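Local coordinates for hypothetical Membrane Spanning Protein (Bacillus cereus, PDB 2FB5) that acts very probably as a diadenylate cyclase that joins two ATP molecules into cyclic di-AMP and is probably required for efficient spore formation, at residues A[97-102]-A[137-142]; A[74-79]-A[141-146]; A[173-178]-A[193-198]; A[102-107]-A[178-183]. One frame throughout, in Å; residues are numbered along the deposited sequence.

Contact 1. Residues A[97-102]-A[137-142]; sequences VVERNE and AVLVKN
Strands 94-98 and 137-141 are parallel neighbours in the mixed central sheet of the diadenylate cyclase (DAC) domain. A137 is the alanine of the Asp-Gly-Ala sequence typical of DAC domains, so this part of the chain probably lies close to the active site. V97 pairs with L139 and bonds to the residues on either side of it. V97 N donates to V138 O at 2.8 Å. V97 O receives V140 N, also at 2.8 Å. In both bonds the donor lies nearly along the C=O axis. The side chain of V97 has CG1 anti to the backbone N (chi1 175°). It crosses L139 obliquely, and V97 CG1 meets L139 CD1 at 3.8 Å. V97 CG2 touches A137 CB. V98 pairs with V140, and their side chains stand on the other face of the sheet, only loosely in touch. The backbone N of V98 serves strand 181-185 instead, bonding to L181. E99 N makes the last backbone bond, to V140 O at 3.0 Å and fairly straight (165°). Beyond CG the chain of E99 is extended. K141 bends at chi2 (74°) and crosses it, bringing K141 CD to 3.6 Å from E99 CD. The ammonium then sits above the carboxylate plane and closes a salt bridge, K141 NZ to E99 OE2, at 2.9 Å. A water links E99 O to N142 N. The R100 guanidinium bonds Y69 O and D179 O. Another water donates to R100 O at 2.6 Å and accepts from K141 NZ at 3.0 Å.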
loop_
_atom_site.group_PDB
_atom_site.type_symbol
_atom_site.label_atom_id
_atom_site.label_comp_id
_atom_site.label_asym_id
_atom_site.label_seq_id
_atom_site.Cartn_x
_atom_site.Cartn_y
_atom_site.Cartn_z
ATOM N N VAL A 97 25.134 -5.115 -7.663
ATOM C CA VAL A 97 23.954 -5.847 -7.190
ATOM C C VAL A 97 23.322 -5.076 -6.027
ATOM O O VAL A 97 23.997 -4.785 -5.036
ATOM C CB VAL A 97 24.350 -7.246 -6.669
ATOM C CG1 VAL A 97 23.144 -7.968 -6.053
ATOM C CG2 VAL A 97 24.949 -8.097 -7.797
ATOM N N VAL A 98 22.038 -4.740 -6.136
ATOM C CA VAL A 98 21.341 -4.206 -4.980
ATOM C C VAL A 98 20.399 -5.269 -4.436
ATOM O O VAL A 98 19.435 -5.645 -5.102
ATOM C CB VAL A 98 20.573 -2.911 -5.297
ATOM C CG1 VAL A 98 19.971 -2.345 -4.020
ATOM C CG2 VAL A 98 21.506 -1.909 -5.972
ATOM N N GLU A 99 20.711 -5.763 -3.238
ATOM C CA GLU A 99 19.874 -6.731 -2.550
ATOM C C GLU A 99 18.509 -6.127 -2.277
ATOM O O GLU A 99 18.402 -4.968 -1.827
ATOM C CB GLU A 99 20.511 -7.169 -1.229
ATOM C CG GLU A 99 19.825 -8.375 -0.598
ATOM C CD GLU A 99 20.590 -8.946 0.595
ATOM O OE1 GLU A 99 21.839 -8.979 0.560
ATOM O OE2 GLU A 99 19.930 -9.361 1.572
ATOM N N ARG A 100 17.470 -6.903 -2.570
ATOM C CA ARG A 100 16.100 -6.440 -2.334
ATOM C C ARG A 100 15.450 -7.308 -1.240
ATOM O O ARG A 100 15.993 -7.377 -0.133
ATOM C CB ARG A 100 15.311 -6.294 -3.668
ATOM C CG ARG A 100 15.852 -5.118 -4.529
ATOM C CD ARG A 100 15.220 -4.993 -5.919
ATOM N NE ARG A 100 13.898 -4.360 -5.926
ATOM C CZ ARG A 100 12.777 -4.978 -6.295
ATOM N NH1 ARG A 100 12.809 -6.246 -6.676
ATOM N NH2 ARG A 100 11.621 -4.332 -6.283
ATOM N N ASN A 101 14.323 -7.959 -1.514
ATOM C CA ASN A 101 13.661 -8.737 -0.464
ATOM C C ASN A 101 14.322 -10.095 -0.178
ATOM O O ASN A 101 14.207 -10.625 0.931
ATOM C CB ASN A 101 12.156 -8.915 -0.739
ATOM C CG ASN A 101 11.415 -9.563 0.442
ATOM O OD1 ASN A 101 11.460 -9.050 1.555
ATOM N ND2 ASN A 101 10.780 -10.725 0.206
ATOM N N GLU A 102 15.017 -10.658 -1.162
ATOM C CA GLU A 102 15.596 -11.989 -1.012
ATOM C C GLU A 102 17.103 -11.962 -0.739
ATOM O O GLU A 102 17.852 -11.190 -1.367
ATOM C CB GLU A 102 15.272 -12.855 -2.238
ATOM C CG GLU A 102 13.780 -12.988 -2.481
ATOM C CD GLU A 102 13.410 -13.567 -3.843
ATOM O OE1 GLU A 102 14.293 -14.068 -4.578
ATOM O OE2 GLU A 102 12.207 -13.510 -4.176
ATOM N N ALA A 137 31.438 -8.407 -9.202
ATOM C CA ALA A 137 30.302 -7.595 -8.780
ATOM C C ALA A 137 30.484 -7.006 -7.394
ATOM O O ALA A 137 31.035 -7.650 -6.503
ATOM C CB ALA A 137 29.030 -8.426 -8.799
ATOM N N VAL A 138 29.979 -5.791 -7.216
ATOM C CA VAL A 138 29.774 -5.239 -5.887
ATOM C C VAL A 138 28.393 -5.671 -5.390
ATOM O O VAL A 138 27.436 -5.693 -6.161
ATOM C CB VAL A 138 29.888 -3.695 -5.909
ATOM C CG1 VAL A 138 29.104 -3.056 -4.770
ATOM C CG2 VAL A 138 31.343 -3.301 -5.839
ATOM N N LEU A 139 28.301 -6.025 -4.113
ATOM C CA LEU A 139 27.017 -6.288 -3.472
ATOM C C LEU A 139 26.693 -5.139 -2.531
ATOM O O LEU A 139 27.513 -4.793 -1.683
ATOM C CB LEU A 139 27.068 -7.583 -2.667
ATOM C CG LEU A 139 25.879 -7.914 -1.738
ATOM C CD1 LEU A 139 24.542 -7.863 -2.495
ATOM C CD2 LEU A 139 26.090 -9.295 -1.112
ATOM N N VAL A 140 25.492 -4.578 -2.668
ATOM C CA VAL A 140 25.035 -3.480 -1.812
ATOM C C VAL A 140 23.852 -4.002 -0.985
ATOM O O VAL A 140 22.927 -4.603 -1.537
ATOM C CB VAL A 140 24.588 -2.265 -2.666
ATOM C CG1 VAL A 140 23.748 -1.282 -1.855
ATOM C CG2 VAL A 140 25.791 -1.568 -3.307
ATOM N N LYS A 141 23.908 -3.807 0.330
ATOM C CA LYS A 141 22.766 -4.076 1.191
ATOM C C LYS A 141 22.453 -2.765 1.884
ATOM O O LYS A 141 23.226 -2.315 2.719
ATOM C CB LYS A 141 23.094 -5.151 2.219
ATOM C CG LYS A 141 22.042 -5.350 3.306
ATOM C CD LYS A 141 20.813 -6.072 2.772
ATOM C CE LYS A 141 19.886 -6.490 3.901
ATOM N NZ LYS A 141 18.817 -7.384 3.366
ATOM N N ASN A 142 21.322 -2.165 1.521
ATOM C CA ASN A 142 20.906 -0.866 2.063
ATOM C C ASN A 142 21.990 0.194 1.832
ATOM O O ASN A 142 22.242 0.557 0.682
ATOM C CB ASN A 142 20.467 -0.997 3.539
ATOM C CG ASN A 142 19.640 0.197 4.022
ATOM O OD1 ASN A 142 19.222 1.052 3.232
ATOM N ND2 ASN A 142 19.405 0.257 5.337
HETATM O O HOH W 1 17.308 -5.696 1.332
HETATM O O HOH W 2 19.590 -3.127 -0.223
#

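Contact 2. Residues A[74-79]-A[141-146]; sequences TESSSF and KNNHIV
T74 OG1 donates to N142 O at 2.7 Å, the shorter of the two hydrogen bonds between the segments. The hydroxyl comes from above the carbonyl plane, 52° out of it. E75 N makes a weak bond to N142 OD1, at 3.4 Å. The N143 side chain lies against E75 and S76. The side chains of N143 and E75 cross obliquely, and their amide and carboxylate planes are 29° apart. A water accepts from N142 ND2 at 3.1 Å and makes a weak bond to E75 OE2. Behind this shell, T74 is set by its own loop. T74 OG1 is anti to the backbone N (chi1 175°) and accepts S76 N at 2.8 Å, forming an ST turn. S76 takes the N-cap position of helix 77-90. On the other side, N142 and N143 are the middle residues of a type II' turn. K141 N to H144 O and H144 N to K141 O, both 3.1 Å, close this beta hairpin between strands 137-141 and 144-150. N143 is also tied by its backbone to L118. The hairpin tip thus meets the loop before the helix through polar groups, and the buried T74 hydroxyl is used both as donor and as acceptor.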
loop_
_atom_site.group_PDB
_atom_site.type_symbol
_atom_site.label_atom_id
_atom_site.label_comp_id
_atom_site.label_asym_id
_atom_site.label_seq_id
_atom_site.Cartn_x
_atom_site.Cartn_y
_atom_site.Cartn_z
ATOM N N THR A 74 17.035 0.528 -0.189
ATOM C CA THR A 74 18.230 1.296 0.075
ATOM C C THR A 74 17.882 2.766 0.215
ATOM O O THR A 74 16.909 3.238 -0.365
ATOM C CB THR A 74 19.331 1.078 -1.021
ATOM O OG1 THR A 74 20.433 1.952 -0.759
ATOM C CG2 THR A 74 18.789 1.360 -2.437
ATOM N N GLU A 75 18.676 3.487 0.987
ATOM C CA GLU A 75 18.552 4.935 1.052
ATOM C C GLU A 75 19.694 5.577 0.285
ATOM O O GLU A 75 19.898 6.792 0.354
ATOM C CB GLU A 75 18.567 5.395 2.507
ATOM C CG GLU A 75 17.393 4.863 3.311
ATOM C CD GLU A 75 17.625 4.919 4.821
ATOM O OE1 GLU A 75 18.773 5.132 5.270
ATOM O OE2 GLU A 75 16.647 4.728 5.568
ATOM N N SER A 76 20.449 4.755 -0.440
ATOM C CA SER A 76 21.632 5.237 -1.148
ATOM C C SER A 76 21.494 5.348 -2.676
ATOM O O SER A 76 22.495 5.374 -3.376
ATOM C CB SER A 76 22.845 4.361 -0.802
ATOM O OG SER A 76 23.200 4.494 0.564
ATOM N N SER A 77 20.282 5.437 -3.202
ATOM C CA SER A 77 20.134 5.403 -4.663
ATOM C C SER A 77 20.719 6.630 -5.362
ATOM O O SER A 77 21.163 6.525 -6.496
ATOM C CB SER A 77 18.677 5.138 -5.094
ATOM O OG SER A 77 17.881 6.281 -4.811
ATOM N N SER A 78 20.773 7.784 -4.694
ATOM C CA SER A 78 21.375 8.945 -5.335
ATOM C C SER A 78 22.899 8.779 -5.480
ATOM O O SER A 78 23.471 9.122 -6.516
ATOM C CB SER A 78 20.992 10.252 -4.630
ATOM O OG SER A 78 21.506 10.300 -3.313
ATOM N N PHE A 79 23.539 8.203 -4.462
ATOM C CA PHE A 79 24.976 7.908 -4.484
ATOM C C PHE A 79 25.312 6.869 -5.558
ATOM O O PHE A 79 26.307 6.998 -6.275
ATOM C CB PHE A 79 25.404 7.356 -3.120
ATOM C CG PHE A 79 25.566 8.395 -2.039
ATOM C CD1 PHE A 79 25.249 9.741 -2.255
ATOM C CD2 PHE A 79 26.046 8.009 -0.780
ATOM C CE1 PHE A 79 25.405 10.698 -1.238
ATOM C CE2 PHE A 79 26.233 8.941 0.250
ATOM C CZ PHE A 79 25.904 10.304 0.022
ATOM N N LYS A 141 23.908 -3.807 0.330
ATOM C CA LYS A 141 22.766 -4.076 1.191
ATOM C C LYS A 141 22.453 -2.765 1.884
ATOM O O LYS A 141 23.226 -2.315 2.719
ATOM C CB LYS A 141 23.094 -5.151 2.219
ATOM C CG LYS A 141 22.042 -5.350 3.306
ATOM C CD LYS A 141 20.813 -6.072 2.772
ATOM C CE LYS A 141 19.886 -6.490 3.901
ATOM N NZ LYS A 141 18.817 -7.384 3.366
ATOM N N ASN A 142 21.322 -2.165 1.521
ATOM C CA ASN A 142 20.906 -0.866 2.063
ATOM C C ASN A 142 21.990 0.194 1.832
ATOM O O ASN A 142 22.242 0.557 0.682
ATOM C CB ASN A 142 20.467 -0.997 3.539
ATOM C CG ASN A 142 19.640 0.197 4.022
ATOM O OD1 ASN A 142 19.222 1.052 3.232
ATOM N ND2 ASN A 142 19.405 0.257 5.337
ATOM N N ASN A 143 22.650 0.668 2.892
ATOM C CA ASN A 143 23.641 1.732 2.753
ATOM C C ASN A 143 25.082 1.241 2.950
ATOM O O ASN A 143 25.976 2.029 3.272
ATOM C CB ASN A 143 23.329 2.917 3.702
ATOM C CG ASN A 143 21.892 3.404 3.582
ATOM O OD1 ASN A 143 21.167 3.514 4.590
ATOM N ND2 ASN A 143 21.462 3.681 2.355
ATOM N N HIS A 144 25.302 -0.063 2.748
ATOM C CA HIS A 144 26.642 -0.637 2.857
ATOM C C HIS A 144 27.052 -1.317 1.558
ATOM O O HIS A 144 26.221 -1.888 0.858
ATOM C CB HIS A 144 26.715 -1.683 3.987
ATOM C CG HIS A 144 26.672 -1.099 5.365
ATOM N ND1 HIS A 144 27.809 -0.846 6.102
ATOM C CD2 HIS A 144 25.632 -0.737 6.150
ATOM C CE1 HIS A 144 27.475 -0.323 7.268
ATOM N NE2 HIS A 144 26.159 -0.242 7.324
ATOM N N ILE A 145 28.341 -1.245 1.253
ATOM C CA ILE A 145 28.944 -2.073 0.232
ATOM C C ILE A 145 29.406 -3.300 1.000
ATOM O O ILE A 145 30.354 -3.235 1.784
ATOM C CB ILE A 145 30.113 -1.323 -0.476
ATOM C CG1 ILE A 145 29.553 -0.143 -1.289
ATOM C CG2 ILE A 145 30.959 -2.266 -1.351
ATOM C CD1 ILE A 145 30.604 0.857 -1.759
ATOM N N VAL A 146 28.700 -4.411 0.821
ATOM C CA VAL A 146 29.020 -5.627 1.563
ATOM C C VAL A 146 30.375 -6.166 1.103
ATOM O O VAL A 146 31.239 -6.486 1.923
ATOM C CB VAL A 146 27.927 -6.725 1.383
ATOM C CG1 VAL A 146 28.279 -7.984 2.184
ATOM C CG2 VAL A 146 26.550 -6.206 1.800
HETATM O O HOH W 3 17.052 2.035 6.205
#

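Contact 3. Residues A[173-178]-A[193-198]; sequences GLSEKS and SFALNG
S175 carries this contact. Its OG lies between the backbone N and the carbonyl carbon, the crowded position (chi1 79°). From there S175 OG accepts G198 N at 2.9 Å, with a bent N-H...O angle of 145°. The same hydroxyl is bonded back into its helix at I172 O, so both partners fix its rotation. S175 OG also rests 3.7 Å from A195 CB. The carbonyl of S175 faces N197. N197 CA makes a CA-H...O contact with S175 O at 3.2 Å. A water lies 2.7 Å from S175 O and is also in bonding range of N197 OD1. In the fold, the C-terminal part of helix 166-175 sits against the turn of the hairpin formed by strands 192-196 and 199-203. N197 and G198 connect these strands, and both have positive phi. At G198 phi is 85°, and its CA lies 3.7 Å from E176 CG. A CB on G198 would be tight against E176 CG, and at these backbone angles it would also jam against the carbonyl O of N197. E176 extends past the turn, beside G198. One water donates to E176 OE2 at 2.7 Å and to G198 O at 2.6 Å. E176 OE2 has a further partner in T155 OG1. A second-shell bond shapes the chain that follows. S178 OG donates to L174 O at 3.0 Å, from above the carbonyl plane, and that oxygen also takes K177 N. Another water accepts from N197 N and lies close to S178 O.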
loop_
_atom_site.group_PDB
_atom_site.type_symbol
_atom_site.label_atom_id
_atom_site.label_comp_id
_atom_site.label_asym_id
_atom_site.label_seq_id
_atom_site.Cartn_x
_atom_site.Cartn_y
_atom_site.Cartn_z
ATOM N N GLY A 173 21.762 -13.267 -15.075
ATOM C CA GLY A 173 21.814 -14.568 -14.397
ATOM C C GLY A 173 21.389 -14.501 -12.942
ATOM O O GLY A 173 20.622 -15.341 -12.476
ATOM N N LEU A 174 21.874 -13.489 -12.216
ATOM C CA LEU A 174 21.473 -13.323 -10.825
ATOM C C LEU A 174 20.000 -12.905 -10.722
ATOM O O LEU A 174 19.273 -13.356 -9.819
ATOM C CB LEU A 174 22.375 -12.305 -10.083
ATOM C CG LEU A 174 22.046 -12.225 -8.586
ATOM C CD1 LEU A 174 22.265 -13.584 -7.871
ATOM C CD2 LEU A 174 22.793 -11.079 -7.867
ATOM N N SER A 175 19.557 -12.064 -11.653
ATOM C CA SER A 175 18.181 -11.575 -11.636
ATOM C C SER A 175 17.135 -12.669 -11.899
ATOM O O SER A 175 15.951 -12.475 -11.576
ATOM C CB SER A 175 18.001 -10.414 -12.621
ATOM O OG SER A 175 17.878 -10.882 -13.953
ATOM N N GLU A 176 17.574 -13.787 -12.486
ATOM C CA GLU A 176 16.717 -14.970 -12.743
ATOM C C GLU A 176 16.495 -15.815 -11.488
ATOM O O GLU A 176 15.533 -16.573 -11.406
ATOM C CB GLU A 176 17.327 -15.875 -13.837
ATOM C CG GLU A 176 17.345 -15.292 -15.262
ATOM C CD GLU A 176 18.243 -16.072 -16.262
ATOM O OE1 GLU A 176 18.998 -16.982 -15.859
ATOM O OE2 GLU A 176 18.201 -15.760 -17.469
ATOM N N LYS A 177 17.400 -15.708 -10.523
ATOM C CA LYS A 177 17.376 -16.578 -9.347
ATOM C C LYS A 177 16.954 -15.851 -8.079
ATOM O O LYS A 177 16.835 -16.462 -7.018
ATOM C CB LYS A 177 18.762 -17.186 -9.137
ATOM C CG LYS A 177 19.269 -18.001 -10.310
ATOM C CD LYS A 177 18.417 -19.245 -10.502
ATOM C CE LYS A 177 18.905 -20.043 -11.697
ATOM N NZ LYS A 177 18.189 -21.349 -11.799
ATOM N N SER A 178 16.748 -14.543 -8.200
ATOM C CA SER A 178 16.410 -13.689 -7.065
ATOM C C SER A 178 15.687 -12.432 -7.520
ATOM O O SER A 178 15.604 -12.142 -8.712
ATOM C CB SER A 178 17.686 -13.283 -6.330
ATOM O OG SER A 178 18.403 -12.333 -7.095
ATOM N N SER A 193 22.617 -0.216 -17.833
ATOM C CA SER A 193 21.449 -1.093 -17.797
ATOM C C SER A 193 21.154 -1.530 -16.359
ATOM O O SER A 193 22.005 -1.382 -15.476
ATOM C CB SER A 193 21.747 -2.365 -18.597
ATOM O OG SER A 193 22.056 -2.077 -19.941
ATOM N N PHE A 194 19.960 -2.064 -16.119
ATOM C CA PHE A 194 19.779 -2.950 -14.964
ATOM C C PHE A 194 19.046 -4.209 -15.364
ATOM O O PHE A 194 18.236 -4.184 -16.297
ATOM C CB PHE A 194 19.105 -2.271 -13.762
ATOM C CG PHE A 194 17.660 -1.893 -13.983
ATOM C CD1 PHE A 194 16.649 -2.831 -13.845
ATOM C CD2 PHE A 194 17.316 -0.579 -14.280
ATOM C CE1 PHE A 194 15.314 -2.485 -14.030
ATOM C CE2 PHE A 194 15.977 -0.219 -14.457
ATOM C CZ PHE A 194 14.980 -1.180 -14.338
ATOM N N ALA A 195 19.348 -5.301 -14.673
ATOM C CA ALA A 195 18.604 -6.539 -14.829
ATOM C C ALA A 195 17.654 -6.717 -13.659
ATOM O O ALA A 195 18.016 -6.475 -12.496
ATOM C CB ALA A 195 19.544 -7.738 -14.917
ATOM N N LEU A 196 16.445 -7.155 -13.979
ATOM C CA LEU A 196 15.429 -7.448 -12.983
ATOM C C LEU A 196 14.565 -8.590 -13.504
ATOM O O LEU A 196 14.020 -8.521 -14.607
ATOM C CB LEU A 196 14.571 -6.219 -12.689
ATOM C CG LEU A 196 13.527 -6.388 -11.575
ATOM C CD1 LEU A 196 14.192 -6.416 -10.199
ATOM C CD2 LEU A 196 12.494 -5.266 -11.656
ATOM N N ASN A 197 14.463 -9.648 -12.715
ATOM C CA ASN A 197 13.643 -10.810 -13.078
ATOM C C ASN A 197 13.928 -11.363 -14.486
ATOM O O ASN A 197 13.008 -11.665 -15.258
ATOM C CB ASN A 197 12.137 -10.508 -12.878
ATOM C CG ASN A 197 11.254 -11.754 -13.047
ATOM O OD1 ASN A 197 11.628 -12.858 -12.635
ATOM N ND2 ASN A 197 10.078 -11.575 -13.659
ATOM N N GLY A 198 15.206 -11.483 -14.827
ATOM C CA GLY A 198 15.596 -12.132 -16.078
ATOM C C GLY A 198 15.584 -11.222 -17.294
ATOM O O GLY A 198 15.889 -11.668 -18.392
HETATM O O HOH W 4 13.680 -13.669 -10.603
HETATM O O HOH W 5 16.409 -14.223 -18.744
HETATM O O HOH W 6 15.445 -9.726 -10.076
#

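Contact 4. Residues A[102-107]-A[178-183]; sequences ETLEAL and SDALIL
The loop after strand 94-98 packs on the ST turn that leads into strand 181-185 of the DAC sheet. E102 N donates a hydrogen bond to D179 OD1 at 2.9 Å with an N-H...O angle of 145°, from somewhat above the carboxylate plane. D179 OD2 takes N101 N, so this one carboxylate holds two successive backbone N-H groups. In return, D179 N makes a weak bond to E102 OE1 at 3.2 Å. The like-charged carboxylates of E102 and D179 stack with planes 22° apart, and E102 OE1 is 4.0 Å from D179 OD1. This could raise the pKa of one of them, although the N-H donors would offset the effect. The apolar part is carried by L104 and L107. L104 forks over the turn, with L104 CD2 3.5 Å from S178 CB and L104 CD1 3.9 Å from A180 CB. L107 CD1 touches S178 CB as well. The turn itself is fixed by A180 N, which donates to S178 OG at 3.2 Å. D179 O is bonded by R100 NH1. A water donates to E102 O at 2.7 Å and to D179 OD1, also at 2.7 Å.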
loop_
_atom_site.group_PDB
_atom_site.type_symbol
_atom_site.label_atom_id
_atom_site.label_comp_id
_atom_site.label_asym_id
_atom_site.label_seq_id
_atom_site.Cartn_x
_atom_site.Cartn_y
_atom_site.Cartn_z
ATOM N N GLU A 102 15.017 -10.658 -1.162
ATOM C CA GLU A 102 15.596 -11.989 -1.012
ATOM C C GLU A 102 17.103 -11.962 -0.739
ATOM O O GLU A 102 17.852 -11.190 -1.367
ATOM C CB GLU A 102 15.272 -12.855 -2.238
ATOM C CG GLU A 102 13.780 -12.988 -2.481
ATOM C CD GLU A 102 13.410 -13.567 -3.843
ATOM O OE1 GLU A 102 14.293 -14.068 -4.578
ATOM O OE2 GLU A 102 12.207 -13.510 -4.176
ATOM N N THR A 103 17.543 -12.797 0.203
ATOM C CA THR A 103 18.968 -12.861 0.565
ATOM C C THR A 103 19.762 -13.611 -0.508
ATOM O O THR A 103 19.228 -14.479 -1.199
ATOM C CB THR A 103 19.208 -13.467 1.978
ATOM O OG1 THR A 103 18.873 -14.856 1.973
ATOM C CG2 THR A 103 18.368 -12.736 3.044
ATOM N N LEU A 104 21.039 -13.274 -0.638
ATOM C CA LEU A 104 21.803 -13.661 -1.815
ATOM C C LEU A 104 23.071 -14.472 -1.546
ATOM O O LEU A 104 23.799 -14.804 -2.484
ATOM C CB LEU A 104 22.174 -12.391 -2.596
ATOM C CG LEU A 104 20.993 -11.508 -3.010
ATOM C CD1 LEU A 104 21.476 -10.187 -3.581
ATOM C CD2 LEU A 104 20.120 -12.263 -4.025
ATOM N N GLU A 105 23.330 -14.791 -0.278
ATOM C CA GLU A 105 24.602 -15.424 0.105
ATOM C C GLU A 105 24.826 -16.819 -0.510
ATOM O O GLU A 105 25.965 -17.217 -0.724
ATOM C CB GLU A 105 24.769 -15.463 1.637
ATOM C CG GLU A 105 23.975 -16.566 2.338
ATOM C CD GLU A 105 22.470 -16.327 2.315
ATOM O OE1 GLU A 105 21.714 -17.317 2.357
ATOM O OE2 GLU A 105 22.047 -15.151 2.237
ATOM N N ALA A 106 23.751 -17.543 -0.804
ATOM C CA ALA A 106 23.889 -18.862 -1.435
ATOM C C ALA A 106 24.114 -18.754 -2.945
ATOM O O ALA A 106 24.519 -19.720 -3.586
ATOM C CB ALA A 106 22.678 -19.730 -1.137
ATOM N N LEU A 107 23.854 -17.573 -3.507
ATOM C CA LEU A 107 23.934 -17.372 -4.960
ATOM C C LEU A 107 25.190 -16.637 -5.426
ATOM O O LEU A 107 25.557 -16.706 -6.605
ATOM C CB LEU A 107 22.693 -16.612 -5.448
ATOM C CG LEU A 107 21.339 -17.316 -5.319
ATOM C CD1 LEU A 107 20.214 -16.322 -5.572
ATOM C CD2 LEU A 107 21.251 -18.475 -6.303
ATOM N N SER A 178 16.748 -14.543 -8.200
ATOM C CA SER A 178 16.410 -13.689 -7.065
ATOM C C SER A 178 15.687 -12.432 -7.520
ATOM O O SER A 178 15.604 -12.142 -8.712
ATOM C CB SER A 178 17.686 -13.283 -6.330
ATOM O OG SER A 178 18.403 -12.333 -7.095
ATOM N N ASP A 179 15.172 -11.676 -6.558
ATOM C CA ASP A 179 14.533 -10.407 -6.847
ATOM C C ASP A 179 15.544 -9.250 -6.785
ATOM O O ASP A 179 15.162 -8.083 -6.767
ATOM C CB ASP A 179 13.351 -10.166 -5.882
ATOM C CG ASP A 179 13.800 -9.713 -4.500
ATOM O OD1 ASP A 179 14.856 -10.184 -4.023
ATOM O OD2 ASP A 179 13.091 -8.889 -3.874
ATOM N N ALA A 180 16.839 -9.562 -6.761
ATOM C CA ALA A 180 17.854 -8.486 -6.771
ATOM C C ALA A 180 17.765 -7.635 -8.039
ATOM O O ALA A 180 17.391 -8.129 -9.096
ATOM C CB ALA A 180 19.262 -9.059 -6.625
ATOM N N LEU A 181 18.096 -6.346 -7.924
ATOM C CA LEU A 181 18.229 -5.509 -9.103
ATOM C C LEU A 181 19.722 -5.336 -9.358
ATOM O O LEU A 181 20.460 -4.992 -8.442
ATOM C CB LEU A 181 17.547 -4.147 -8.881
ATOM C CG LEU A 181 17.531 -3.213 -10.092
ATOM C CD1 LEU A 181 16.258 -2.399 -10.088
ATOM C CD2 LEU A 181 18.776 -2.284 -10.127
ATOM N N ILE A 182 20.178 -5.575 -10.579
ATOM C CA ILE A 182 21.627 -5.512 -10.860
ATOM C C ILE A 182 21.947 -4.475 -11.937
ATOM O O ILE A 182 21.559 -4.630 -13.089
ATOM C CB ILE A 182 22.242 -6.907 -11.224
ATOM C CG1 ILE A 182 21.888 -7.963 -10.166
ATOM C CG2 ILE A 182 23.772 -6.833 -11.332
ATOM C CD1 ILE A 182 20.648 -8.816 -10.516
ATOM N N LEU A 183 22.672 -3.432 -11.543
ATOM C CA LEU A 183 23.082 -2.370 -12.447
ATOM C C LEU A 183 24.345 -2.775 -13.183
ATOM O O LEU A 183 25.237 -3.399 -12.600
ATOM C CB LEU A 183 23.337 -1.071 -11.653
ATOM C CG LEU A 183 22.050 -0.491 -11.051
ATOM C CD1 LEU A 183 22.309 0.170 -9.705
ATOM C CD2 LEU A 183 21.396 0.514 -12.014
HETATM O O HOH W 7 17.459 -9.539 -3.451
#

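In the fold
All four contacts reach one sheet. Contacts 1 and 4 have centres about 6 Å apart and share E102. They meet where V98 N lies 2.8 Å from L181 O. Contacts 1 and 2 are about 8 Å apart and share K141 and N142, the strand end and the turn after it. Contacts 3 and 4 are also about 8 Å apart and share S178. They are joined by A195 N to I182 O at 2.8 Å. Contacts 2 and 3 are the most distant, about 18 Å between centres. Contact 1 begins right after Asp-Gly and contact 3 a few residues after Arg-His-Arg, the second DAC motif. Both are probably near the ATP site, their centres about 12 Å apart.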